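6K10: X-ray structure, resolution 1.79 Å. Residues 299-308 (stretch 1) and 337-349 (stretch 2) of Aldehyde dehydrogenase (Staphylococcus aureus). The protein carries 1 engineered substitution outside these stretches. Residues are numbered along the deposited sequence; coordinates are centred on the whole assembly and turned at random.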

# COMPACT_ATOMS: atom_id res chain seq x y z
N HIS A 299 -21.00 28.16 -10.43
CA HIS A 299 -20.38 29.24 -11.18
C HIS A 299 -19.09 28.79 -11.86
O HIS A 299 -18.75 29.30 -12.93
CB HIS A 299 -20.12 30.43 -10.26
CG HIS A 299 -21.37 31.17 -9.87
ND1 HIS A 299 -21.57 31.66 -8.60
CD2 HIS A 299 -22.47 31.49 -10.58
CE1 HIS A 299 -22.75 32.26 -8.55
NE2 HIS A 299 -23.32 32.17 -9.74
N ARG A 300 -18.36 27.87 -11.24
CA ARG A 300 -17.21 27.27 -11.91
C ARG A 300 -17.63 26.64 -13.23
O ARG A 300 -16.92 26.78 -14.24
CB ARG A 300 -16.57 26.22 -11.00
CG ARG A 300 -15.40 25.48 -11.63
CD ARG A 300 -14.86 24.42 -10.68
NE ARG A 300 -15.83 23.36 -10.41
CZ ARG A 300 -16.09 22.36 -11.25
NH1 ARG A 300 -16.99 21.44 -10.91
NH2 ARG A 300 -15.47 22.28 -12.41
N LEU A 301 -18.78 25.97 -13.25
CA LEU A 301 -19.21 25.27 -14.45
C LEU A 301 -19.86 26.20 -15.47
O LEU A 301 -19.70 26.01 -16.68
CB LEU A 301 -20.15 24.12 -14.07
CG LEU A 301 -19.51 22.90 -13.42
CD1 LEU A 301 -20.56 22.07 -12.69
CD2 LEU A 301 -18.80 22.06 -14.47
N THR A 302 -20.62 27.21 -15.01
CA THR A 302 -21.17 28.17 -15.96
C THR A 302 -20.09 29.05 -16.55
O THR A 302 -20.23 29.52 -17.69
CB THR A 302 -22.26 29.03 -15.30
OG1 THR A 302 -21.69 29.80 -14.23
CG2 THR A 302 -23.39 28.16 -14.76
N SER A 303 -19.01 29.30 -15.81
CA SER A 303 -17.85 29.96 -16.40
C SER A 303 -17.26 29.12 -17.53
O SER A 303 -16.90 29.66 -18.58
CB SER A 303 -16.79 30.23 -15.32
OG SER A 303 -15.74 31.02 -15.83
N LEU A 304 -17.18 27.80 -17.33
CA LEU A 304 -16.71 26.92 -18.39
C LEU A 304 -17.68 26.92 -19.57
O LEU A 304 -17.25 26.89 -20.73
CB LEU A 304 -16.51 25.51 -17.85
CG LEU A 304 -15.29 25.35 -16.93
CD1 LEU A 304 -15.40 24.08 -16.10
CD2 LEU A 304 -14.02 25.32 -17.76
N LEU A 305 -18.99 26.93 -19.30
CA LEU A 305 -19.98 27.04 -20.37
C LEU A 305 -19.75 28.31 -21.18
O LEU A 305 -19.79 28.28 -22.42
CB LEU A 305 -21.39 27.05 -19.79
CG LEU A 305 -22.12 25.74 -19.47
CD1 LEU A 305 -23.50 26.06 -18.90
CD2 LEU A 305 -22.25 24.88 -20.71
N ASN A 306 -19.51 29.43 -20.50
CA ASN A 306 -19.27 30.69 -21.20
C ASN A 306 -18.02 30.61 -22.06
O ASN A 306 -17.99 31.15 -23.17
CB ASN A 306 -19.15 31.82 -20.18
CG ASN A 306 -18.89 33.16 -20.83
OD1 ASN A 306 -19.80 33.80 -21.36
ND2 ASN A 306 -17.63 33.60 -20.79
N SER A 307 -16.98 29.92 -21.58
CA SER A 307 -15.75 29.78 -22.35
C SER A 307 -15.96 28.95 -23.61
O SER A 307 -15.31 29.20 -24.63
CB SER A 307 -14.65 29.15 -21.49
OG SER A 307 -14.88 27.76 -21.32
N ALA A 308 -16.86 27.97 -23.56
CA ALA A 308 -17.10 27.06 -24.68
C ALA A 308 -18.39 27.38 -25.42
O ALA A 308 -18.94 26.50 -26.09
CB ALA A 308 -17.12 25.62 -24.18
N SER A 337 -8.51 24.54 -25.01
CA SER A 337 -9.79 24.96 -24.45
C SER A 337 -9.74 24.98 -22.93
O SER A 337 -9.09 24.14 -22.30
CB SER A 337 -10.90 24.01 -24.93
OG SER A 337 -11.19 24.22 -26.30
N ALA A 338 -10.44 25.95 -22.34
CA ALA A 338 -10.54 26.01 -20.88
C ALA A 338 -11.14 24.73 -20.33
O ALA A 338 -10.76 24.27 -19.24
CB ALA A 338 -11.39 27.22 -20.47
N ILE A 339 -12.06 24.11 -21.08
CA ILE A 339 -12.70 22.88 -20.63
C ILE A 339 -11.73 21.71 -20.59
O ILE A 339 -12.02 20.70 -19.93
CB ILE A 339 -13.91 22.58 -21.54
CG1 ILE A 339 -14.84 21.55 -20.89
CG2 ILE A 339 -13.45 22.10 -22.91
CD1 ILE A 339 -15.64 22.10 -19.74
N MET A 340 -10.58 21.81 -21.25
CA MET A 340 -9.58 20.75 -21.23
C MET A 340 -8.43 21.05 -20.27
O MET A 340 -7.43 20.33 -20.28
CB MET A 340 -9.03 20.51 -22.63
CG MET A 340 -10.03 19.86 -23.57
SD MET A 340 -10.70 18.32 -22.91
CE MET A 340 -9.20 17.34 -22.80
N GLN A 341 -8.56 22.08 -19.43
CA GLN A 341 -7.52 22.45 -18.49
C GLN A 341 -7.82 22.04 -17.05
O GLN A 341 -6.92 22.12 -16.21
CB GLN A 341 -7.27 23.97 -18.53
CG GLN A 341 -7.08 24.53 -19.92
CD GLN A 341 -5.97 23.84 -20.69
OE1 GLN A 341 -4.90 23.57 -20.15
NE2 GLN A 341 -6.23 23.54 -21.96
N GLU A 342 -9.04 21.62 -16.75
CA GLU A 342 -9.42 21.27 -15.39
C GLU A 342 -10.35 20.07 -15.42
O GLU A 342 -11.04 19.82 -16.41
CB GLU A 342 -10.10 22.45 -14.67
CG GLU A 342 -11.44 22.86 -15.27
CD GLU A 342 -12.16 23.92 -14.45
OE1 GLU A 342 -11.98 25.12 -14.74
OE2 GLU A 342 -12.92 23.55 -13.52
N GLU A 343 -10.35 19.31 -14.32
CA GLU A 343 -11.36 18.27 -14.15
C GLU A 343 -12.74 18.91 -14.11
O GLU A 343 -13.01 19.77 -13.27
CB GLU A 343 -11.09 17.48 -12.86
CG GLU A 343 -12.10 16.37 -12.58
CD GLU A 343 -11.68 15.45 -11.45
OE1 GLU A 343 -10.63 15.72 -10.82
OE2 GLU A 343 -12.38 14.45 -11.20
N ILE A 344 -13.60 18.50 -15.05
CA ILE A 344 -14.87 19.19 -15.23
C ILE A 344 -15.77 18.98 -14.02
O ILE A 344 -16.32 19.94 -13.47
CB ILE A 344 -15.54 18.72 -16.54
CG1 ILE A 344 -14.61 19.02 -17.71
CG2 ILE A 344 -16.89 19.40 -16.72
CD1 ILE A 344 -15.06 18.40 -19.00
N PHE A 345 -15.94 17.73 -13.60
CA PHE A 345 -16.77 17.38 -12.45
C PHE A 345 -18.16 18.00 -12.58
O PHE A 345 -18.70 18.60 -11.65
CB PHE A 345 -16.09 17.81 -11.15
CG PHE A 345 -16.12 16.76 -10.07
CD1 PHE A 345 -15.32 15.63 -10.16
CD2 PHE A 345 -16.95 16.90 -8.97
CE1 PHE A 345 -15.34 14.66 -9.17
CE2 PHE A 345 -16.97 15.94 -7.97
CZ PHE A 345 -16.17 14.82 -8.08
N GLY A 346 -18.73 17.86 -13.77
CA GLY A 346 -20.02 18.43 -14.09
C GLY A 346 -20.54 17.92 -15.41
O GLY A 346 -19.87 17.16 -16.12
N PRO A 347 -21.75 18.34 -15.79
CA PRO A 347 -22.44 17.78 -16.97
C PRO A 347 -22.06 18.48 -18.28
O PRO A 347 -22.93 18.78 -19.11
CB PRO A 347 -23.91 17.98 -16.63
CG PRO A 347 -23.91 19.27 -15.85
CD PRO A 347 -22.60 19.32 -15.09
N ILE A 348 -20.77 18.73 -18.47
CA ILE A 348 -20.24 19.25 -19.72
C ILE A 348 -19.33 18.18 -20.31
O ILE A 348 -18.41 17.71 -19.64
CB ILE A 348 -19.47 20.57 -19.51
CG1 ILE A 348 -20.35 21.59 -18.79
CG2 ILE A 348 -19.01 21.12 -20.85
CD1 ILE A 348 -19.63 22.89 -18.47
N LEU A 349 -19.60 17.79 -21.56
CA LEU A 349 -18.87 16.71 -22.21
C LEU A 349 -18.21 17.20 -23.49
O LEU A 349 -18.87 17.27 -24.54
CB LEU A 349 -19.81 15.53 -22.50
CG LEU A 349 -19.14 14.26 -23.02
CD1 LEU A 349 -18.14 13.72 -22.00
CD2 LEU A 349 -20.20 13.22 -23.33
O HOH W 1 -19.42 20.10 -9.30

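Residues 299-307 form the end of a helix that packs against a mostly irregular segment, 337-349, of the same chain. Leu 304, Ile 348 and Leu 301 cover the most surface, and Arg 300 adds a polar cluster beside them.

Leu 304 points toward the second stretch. Its CB lies 4.0 Å from Ile 339 CD1 and 4.1 Å from Ile 348 CD1. Leu 304 CD2 reaches the 3-10 segment, 4.2 Å from Ala 338 CB and 3.7 Å from Ala 338 O. One leucine thus touches residues near both ends of the second stretch, Ala 338 and Ile 348.

Ile 348 opens a strand and also points toward the helix. Its CD1 is the atom that meets three leucines. Besides Leu 304, Ile 348 CD1 lies 3.9 Å from Leu 305 CG and 4.2 Å from Leu 301 CD2. The CA-to-CB bond of Leu 305 points away, but the end of its side chain comes nearer.

Leu 301 starts sideways and turns its end to the loop. Its CD2 is 4.0 Å from Ile 344 CG2 and 3.8 Å from Gly 346 CA. Its CD1 is 4.2 Å from Pro 347 CD. The absence of a side chain at Gly 346 matters here. An ideal CB there would sit 2.4 Å from Leu 301 CD2, which is a clash.

Arg 300 binds the loop through the edge of its guanidinium. Ile 344 O accepts from both NH2 at 2.7 Å and NH1 at 3.0 Å of Arg 300. Two donors thus converge on one carbonyl. The same Arg 300 NH2 forms a salt bridge with Glu 342 OE2 at 3.1 Å, pairing the positive guanidinium with a carboxylate. A weak hydrogen bond runs from Arg 300 NH1 to Phe 345 O at 3.4 Å. Water 1 donates to Phe 345 O at 2.9 Å and accepts weakly from Arg 300 NH1 at 3.2 Å.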